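Local atomic coordinates of Lactamase_B domain-containing protein (Pontibacter korlensis, PDB entry 6XFR), a protein that probably hydrolyses beta-lactam antibiotics to substituted beta-amino acids as a zinc-dependent class B1 metallo-beta-lactamase, a route to antibiotic resistance. Residues B[161-165]-B[198-204]; B[77-83]-B[157-161]. All coordinates share one frame; numbering follows the deposited sequence.

Interaction 1 (B[161-165]-B[198-204]); sequences LVKDL and VVPSHGP. With ZN (zinc ion), chain O.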
loop_
_atom_site.group_PDB
_atom_site.type_symbol
_atom_site.label_atom_id
_atom_site.label_comp_id
_atom_site.label_asym_id
_atom_site.label_seq_id
_atom_site.Cartn_x
_atom_site.Cartn_y
_atom_site.Cartn_z
ATOM N N LEU B 161 -2.577 -10.474 13.487
ATOM C CA LEU B 161 -1.710 -10.064 14.592
ATOM C C LEU B 161 -1.393 -8.567 14.555
ATOM O O LEU B 161 -1.147 -7.955 15.603
ATOM C CB LEU B 161 -0.414 -10.875 14.553
ATOM C CG LEU B 161 0.534 -10.831 15.767
ATOM C CD1 LEU B 161 -0.199 -11.190 17.074
ATOM C CD2 LEU B 161 1.742 -11.755 15.552
ATOM N N VAL B 162 -1.388 -7.970 13.363
ATOM C CA VAL B 162 -1.076 -6.557 13.158
ATOM C C VAL B 162 -2.343 -5.829 12.747
ATOM O O VAL B 162 -3.124 -6.340 11.939
ATOM C CB VAL B 162 0.011 -6.381 12.080
ATOM C CG1 VAL B 162 0.396 -4.895 11.965
ATOM C CG2 VAL B 162 1.232 -7.262 12.390
ATOM N N LYS B 163 -2.523 -4.620 13.252
ATOM C CA LYS B 163 -3.656 -3.796 12.855
ATOM C C LYS B 163 -3.180 -2.662 11.951
ATOM O O LYS B 163 -2.008 -2.269 11.977
ATOM C CB LYS B 163 -4.381 -3.246 14.090
ATOM C CG LYS B 163 -5.125 -4.312 14.883
ATOM C CD LYS B 163 -6.598 -3.963 15.096
ATOM C CE LYS B 163 -7.470 -4.470 13.964
ATOM N NZ LYS B 163 -7.450 -5.955 13.939
ATOM N N ASP B 164 -4.092 -2.170 11.110
ATOM C CA ASP B 164 -3.782 -1.053 10.226
ATOM C C ASP B 164 -3.843 0.266 11.002
ATOM O O ASP B 164 -4.406 0.350 12.109
ATOM C CB ASP B 164 -4.723 -1.002 9.002
ATOM C CG ASP B 164 -6.166 -0.569 9.344
ATOM O OD1 ASP B 164 -7.002 -1.453 9.623
ATOM O OD2 ASP B 164 -6.492 0.643 9.314
ATOM N N LEU B 165 -3.232 1.303 10.405
ATOM C CA LEU B 165 -3.019 2.580 11.095
ATOM C C LEU B 165 -4.312 3.354 11.359
ATOM O O LEU B 165 -4.304 4.290 12.179
ATOM C CB LEU B 165 -2.034 3.430 10.296
ATOM C CG LEU B 165 -0.597 2.915 10.302
ATOM C CD1 LEU B 165 0.223 3.726 9.348
ATOM C CD2 LEU B 165 -0.044 2.998 11.683
ATOM N N VAL B 198 4.539 -3.855 5.756
ATOM C CA VAL B 198 3.876 -4.714 6.742
ATOM C C VAL B 198 2.406 -4.853 6.360
ATOM O O VAL B 198 1.692 -3.844 6.257
ATOM C CB VAL B 198 4.023 -4.148 8.156
ATOM C CG1 VAL B 198 3.192 -4.979 9.171
ATOM C CG2 VAL B 198 5.523 -4.055 8.516
ATOM N N VAL B 199 1.956 -6.078 6.118
ATOM C CA VAL B 199 0.604 -6.284 5.582
ATOM C C VAL B 199 -0.290 -6.796 6.706
ATOM O O VAL B 199 -0.067 -7.904 7.211
ATOM C CB VAL B 199 0.582 -7.228 4.382
ATOM C CG1 VAL B 199 -0.803 -7.148 3.755
ATOM C CG2 VAL B 199 1.660 -6.836 3.386
ATOM N N PRO B 200 -1.291 -6.039 7.121
ATOM C CA PRO B 200 -2.283 -6.535 8.075
ATOM C C PRO B 200 -3.391 -7.289 7.349
ATOM O O PRO B 200 -3.451 -7.356 6.122
ATOM C CB PRO B 200 -2.824 -5.249 8.698
ATOM C CG PRO B 200 -2.782 -4.278 7.556
ATOM C CD PRO B 200 -1.549 -4.650 6.721
ATOM N N SER B 201 -4.316 -7.817 8.133
ATOM C CA SER B 201 -5.376 -8.563 7.486
ATOM C C SER B 201 -6.541 -7.686 7.072
ATOM O O SER B 201 -7.105 -7.893 5.998
ATOM C CB SER B 201 -5.889 -9.663 8.414
ATOM O OG SER B 201 -5.132 -10.810 8.189
ATOM N N HIS B 202 -6.910 -6.712 7.894
ATOM C CA HIS B 202 -8.230 -6.109 7.789
ATOM C C HIS B 202 -8.183 -4.595 7.570
ATOM O O HIS B 202 -9.152 -3.879 7.856
ATOM C CB HIS B 202 -9.040 -6.487 9.027
ATOM C CG HIS B 202 -9.178 -7.968 9.217
ATOM N ND1 HIS B 202 -9.712 -8.790 8.248
ATOM C CD2 HIS B 202 -8.839 -8.775 10.249
ATOM C CE1 HIS B 202 -9.703 -10.037 8.678
ATOM N NE2 HIS B 202 -9.184 -10.055 9.893
ATOM N N GLY B 203 -7.090 -4.103 6.993
ATOM C CA GLY B 203 -6.970 -2.715 6.617
ATOM C C GLY B 203 -5.799 -2.536 5.673
ATOM O O GLY B 203 -5.135 -3.510 5.282
ATOM N N PRO B 204 -5.549 -1.289 5.265
ATOM C CA PRO B 204 -4.440 -1.007 4.336
ATOM C C PRO B 204 -3.094 -1.281 4.974
ATOM O O PRO B 204 -2.922 -1.162 6.187
ATOM C CB PRO B 204 -4.611 0.484 4.005
ATOM C CG PRO B 204 -6.059 0.820 4.456
ATOM C CD PRO B 204 -6.306 -0.082 5.632
HETATM ZN ZN ZN O . -9.006 -11.601 11.110
HETATM O O HOH W 1 -9.407 -10.155 12.866
#
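Asp164 lies over the Gly203-Pro204 backbone, its carboxylate carbon CG 3.7 Å from Pro204 CD and its OD1 3.3 Å from Gly203 CA. CG and OD1 thus lie against carbon atoms, while Asp164 CB faces Pro204 O at 3.3 Å, and no hydrogen bond crosses between 161-165 and 198-204. With chi1 at 71°, CG sits between the backbone N and the carbonyl carbon, which lays the carboxylate over the glycine; Gly203, having no side chain, leaves room for OD1. Earlier in the chain, Pro200 meets the other segment through CB and CG: CB is 3.4 Å from Val162 O, and CG is 4.1 Å from Asp164 CB. On strand 197-200, Val198 meets Val162 at about a right angle, CG1 to CG1 at 4.0 Å. His202, in the same segment, binds the zinc ion through NE2 at 2.0 Å.

In the outer shell, Pro32 O accepts a hydrogen bond from His202 ND1, which fixes the ring's rotation, Gln166 N bonds Asp164 OD2, and Leu210 packs on Val162 and Pro200. The zinc-ligand loop is thus held against 161-165 by van der Waals contact, partly between polar and carbon atoms, with its polar bonds directed to residues outside the two segments.

Interaction 2 (B[77-83]-B[157-161]); sequences THWHDDK and FGGCL. With ZN (zinc ion), chain N; ZN (zinc ion), chain O; SO4 (sulfate ion), chain X.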
loop_
_atom_site.group_PDB
_atom_site.type_symbol
_atom_site.label_atom_id
_atom_site.label_comp_id
_atom_site.label_asym_id
_atom_site.label_seq_id
_atom_site.Cartn_x
_atom_site.Cartn_y
_atom_site.Cartn_z
ATOM N N THR B 77 -2.193 -18.691 8.130
ATOM C CA THR B 77 -1.475 -18.085 9.245
ATOM C C THR B 77 -2.134 -18.315 10.607
ATOM O O THR B 77 -1.533 -17.974 11.631
ATOM C CB THR B 77 -1.301 -16.589 8.995
ATOM O OG1 THR B 77 -2.584 -15.939 8.986
ATOM C CG2 THR B 77 -0.563 -16.357 7.682
ATOM N N HIS B 78 -3.354 -18.833 10.648
ATOM C CA HIS B 78 -3.960 -19.316 11.885
ATOM C C HIS B 78 -5.297 -19.946 11.505
ATOM O O HIS B 78 -5.634 -20.048 10.319
ATOM C CB HIS B 78 -4.031 -18.206 12.941
ATOM C CG HIS B 78 -5.051 -17.149 12.680
ATOM N ND1 HIS B 78 -5.030 -16.352 11.559
ATOM C CD2 HIS B 78 -6.088 -16.717 13.432
ATOM C CE1 HIS B 78 -6.036 -15.499 11.616
ATOM N NE2 HIS B 78 -6.688 -15.694 12.744
ATOM N N TRP B 79 -6.044 -20.414 12.510
ATOM C CA TRP B 79 -7.119 -21.364 12.221
ATOM C C TRP B 79 -8.441 -20.726 11.814
ATOM O O TRP B 79 -9.319 -21.448 11.329
ATOM C CB TRP B 79 -7.374 -22.279 13.426
ATOM C CG TRP B 79 -7.856 -21.616 14.684
ATOM C CD1 TRP B 79 -7.086 -21.109 15.698
ATOM C CD2 TRP B 79 -9.216 -21.439 15.093
ATOM N NE1 TRP B 79 -7.883 -20.627 16.713
ATOM C CE2 TRP B 79 -9.194 -20.810 16.367
ATOM C CE3 TRP B 79 -10.454 -21.756 14.512
ATOM C CZ2 TRP B 79 -10.363 -20.484 17.063
ATOM C CZ3 TRP B 79 -11.617 -21.433 15.210
ATOM C CH2 TRP B 79 -11.560 -20.800 16.472
ATOM N N HIS B 80 -8.571 -19.405 11.901
ATOM C CA HIS B 80 -9.856 -18.772 11.656
ATOM C C HIS B 80 -10.239 -18.798 10.174
ATOM O O HIS B 80 -9.396 -18.893 9.271
ATOM C CB HIS B 80 -9.829 -17.336 12.163
ATOM C CG HIS B 80 -10.057 -17.197 13.633
ATOM N ND1 HIS B 80 -9.617 -16.105 14.350
ATOM C CD2 HIS B 80 -10.687 -17.998 14.523
ATOM C CE1 HIS B 80 -9.965 -16.237 15.617
ATOM N NE2 HIS B 80 -10.614 -17.379 15.751
ATOM N N ASP B 81 -11.547 -18.654 9.938
ATOM C CA ASP B 81 -12.096 -18.823 8.596
ATOM C C ASP B 81 -11.514 -17.809 7.618
ATOM O O ASP B 81 -11.287 -18.134 6.445
ATOM C CB ASP B 81 -13.623 -18.725 8.637
ATOM C CG ASP B 81 -14.317 -20.089 8.853
ATOM O OD1 ASP B 81 -15.561 -20.105 8.962
ATOM O OD2 ASP B 81 -13.635 -21.139 8.919
ATOM N N ASP B 82 -11.248 -16.575 8.082
ATOM C CA ASP B 82 -10.760 -15.513 7.193
ATOM C C ASP B 82 -9.365 -15.797 6.654
ATOM O O ASP B 82 -9.045 -15.329 5.563
ATOM C CB ASP B 82 -10.817 -14.130 7.885
ATOM C CG ASP B 82 -9.782 -13.949 9.011
ATOM O OD1 ASP B 82 -9.431 -14.916 9.709
ATOM O OD2 ASP B 82 -9.342 -12.807 9.251
ATOM N N LYS B 83 -8.550 -16.592 7.346
ATOM C CA LYS B 83 -7.249 -16.988 6.815
ATOM C C LYS B 83 -7.178 -18.445 6.370
ATOM O O LYS B 83 -6.191 -18.825 5.726
ATOM C CB LYS B 83 -6.130 -16.734 7.848
ATOM C CG LYS B 83 -6.173 -15.328 8.520
ATOM C CD LYS B 83 -5.585 -14.187 7.676
ATOM C CE LYS B 83 -6.666 -13.585 6.765
ATOM N NZ LYS B 83 -6.271 -12.485 5.836
ATOM N N PHE B 157 4.241 -10.081 6.275
ATOM C CA PHE B 157 2.806 -10.336 6.392
ATOM C C PHE B 157 2.476 -10.737 7.827
ATOM O O PHE B 157 2.974 -11.763 8.316
ATOM C CB PHE B 157 2.355 -11.442 5.450
ATOM C CG PHE B 157 0.914 -11.729 5.550
ATOM C CD1 PHE B 157 -0.013 -10.867 4.969
ATOM C CD2 PHE B 157 0.466 -12.842 6.221
ATOM C CE1 PHE B 157 -1.378 -11.105 5.054
ATOM C CE2 PHE B 157 -0.905 -13.090 6.314
ATOM C CZ PHE B 157 -1.827 -12.210 5.713
ATOM N N GLY B 158 1.695 -9.897 8.506
ATOM C CA GLY B 158 1.344 -10.053 9.904
ATOM C C GLY B 158 -0.057 -10.540 10.196
ATOM O O GLY B 158 -0.413 -10.651 11.368
ATOM N N GLY B 159 -0.893 -10.750 9.186
ATOM C CA GLY B 159 -2.232 -11.275 9.397
ATOM C C GLY B 159 -3.002 -10.475 10.422
ATOM O O GLY B 159 -2.800 -9.261 10.568
ATOM N N CYS B 160 -3.850 -11.156 11.189
ATOM C CA CYS B 160 -4.652 -10.426 12.155
ATOM C C CYS B 160 -3.863 -10.090 13.422
ATOM O O CYS B 160 -4.393 -9.384 14.290
ATOM C CB CYS B 160 -5.913 -11.239 12.508
ATOM S SG CYS B 160 -6.700 -12.067 11.084
ATOM N N LEU B 161 -2.577 -10.474 13.487
ATOM C CA LEU B 161 -1.710 -10.064 14.592
ATOM C C LEU B 161 -1.393 -8.567 14.555
ATOM O O LEU B 161 -1.147 -7.955 15.603
ATOM C CB LEU B 161 -0.414 -10.875 14.553
ATOM C CG LEU B 161 0.534 -10.831 15.767
ATOM C CD1 LEU B 161 -0.199 -11.190 17.074
ATOM C CD2 LEU B 161 1.742 -11.755 15.552
HETATM ZN ZN ZN N . -8.486 -14.553 13.221
HETATM ZN ZN ZN O . -9.006 -11.601 11.110
HETATM S S SO4 X . -12.985 -14.235 11.602
HETATM O O1 SO4 X . -11.584 -13.799 11.629
HETATM O O2 SO4 X . -13.824 -13.024 11.590
HETATM O O3 SO4 X . -13.256 -15.049 12.784
HETATM O O4 SO4 X . -13.276 -15.085 10.445
HETATM O O HOH W 1 -9.407 -10.155 12.866
#
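Metal coordination joins Asp82 and Cys160: Asp82 OD2 binds one zinc ion at 2.2 Å and Cys160 SG binds the same ion at 2.4 Å. Water 1 and His202 NE2 complete its coordination. The second zinc ion takes NE2 of His78 and ND1 of His80, with His141 as the third protein ligand. The two histidines use different ring nitrogens, and His80 NE2 is left to hydrogen-bond Asp175.

Sulfur contacts form a second group. Cys160 SG approaches the His78 ring obliquely, 3.5 Å from CE1, and the bent chain of Lys83 brings CD to 4.2 Å from the same sulfur. Lys83 NZ continues to a salt bridge with Asp48 and to hydrogen bonds with Ser33 and Ser201.

A separate apolar contact is made by Thr77 and Phe157. Thr77 CG2 meets the Phe157 ring at its edge, in plane, 3.6 Å from CE2; a chi1 of 180° puts the ring anti to the backbone N, reaching toward the threonine.

A sulfate, probably from crystallisation, sits beside the site, with a weak hydrogen bond from Asp82 N to O4 and with O3 over one face of the His80 ring.

The HxHxD sequence of His78, His80 and Asp82 together with Cys160, completed by His141 and His202, is characteristic of the dinuclear zinc site of B1 metallo-beta-lactamases.

Overall arrangement
Both contacts are buried, their centres 11 Å apart, and they share Leu161 and one zinc ion, which takes ligands from both. Strands 155-159 and 197-200 are parallel neighbours in one sheet; Val199 O lies 3.0 Å from Gly158 N, a probable hydrogen bond, so the loops that follow them emerge together at the metal. The chemistry diverges with place. Interaction 2, about 5 Å from the chain centre, is dominated by metal ligands; interaction 1, with its centre about 10 Å out, is joined without hydrogen bonds and reaches the second subunit, where Pro204 packs on Thr11 of that chain. A probable hydrogen bond from Lys83 NZ to Ser201 OG also links the two.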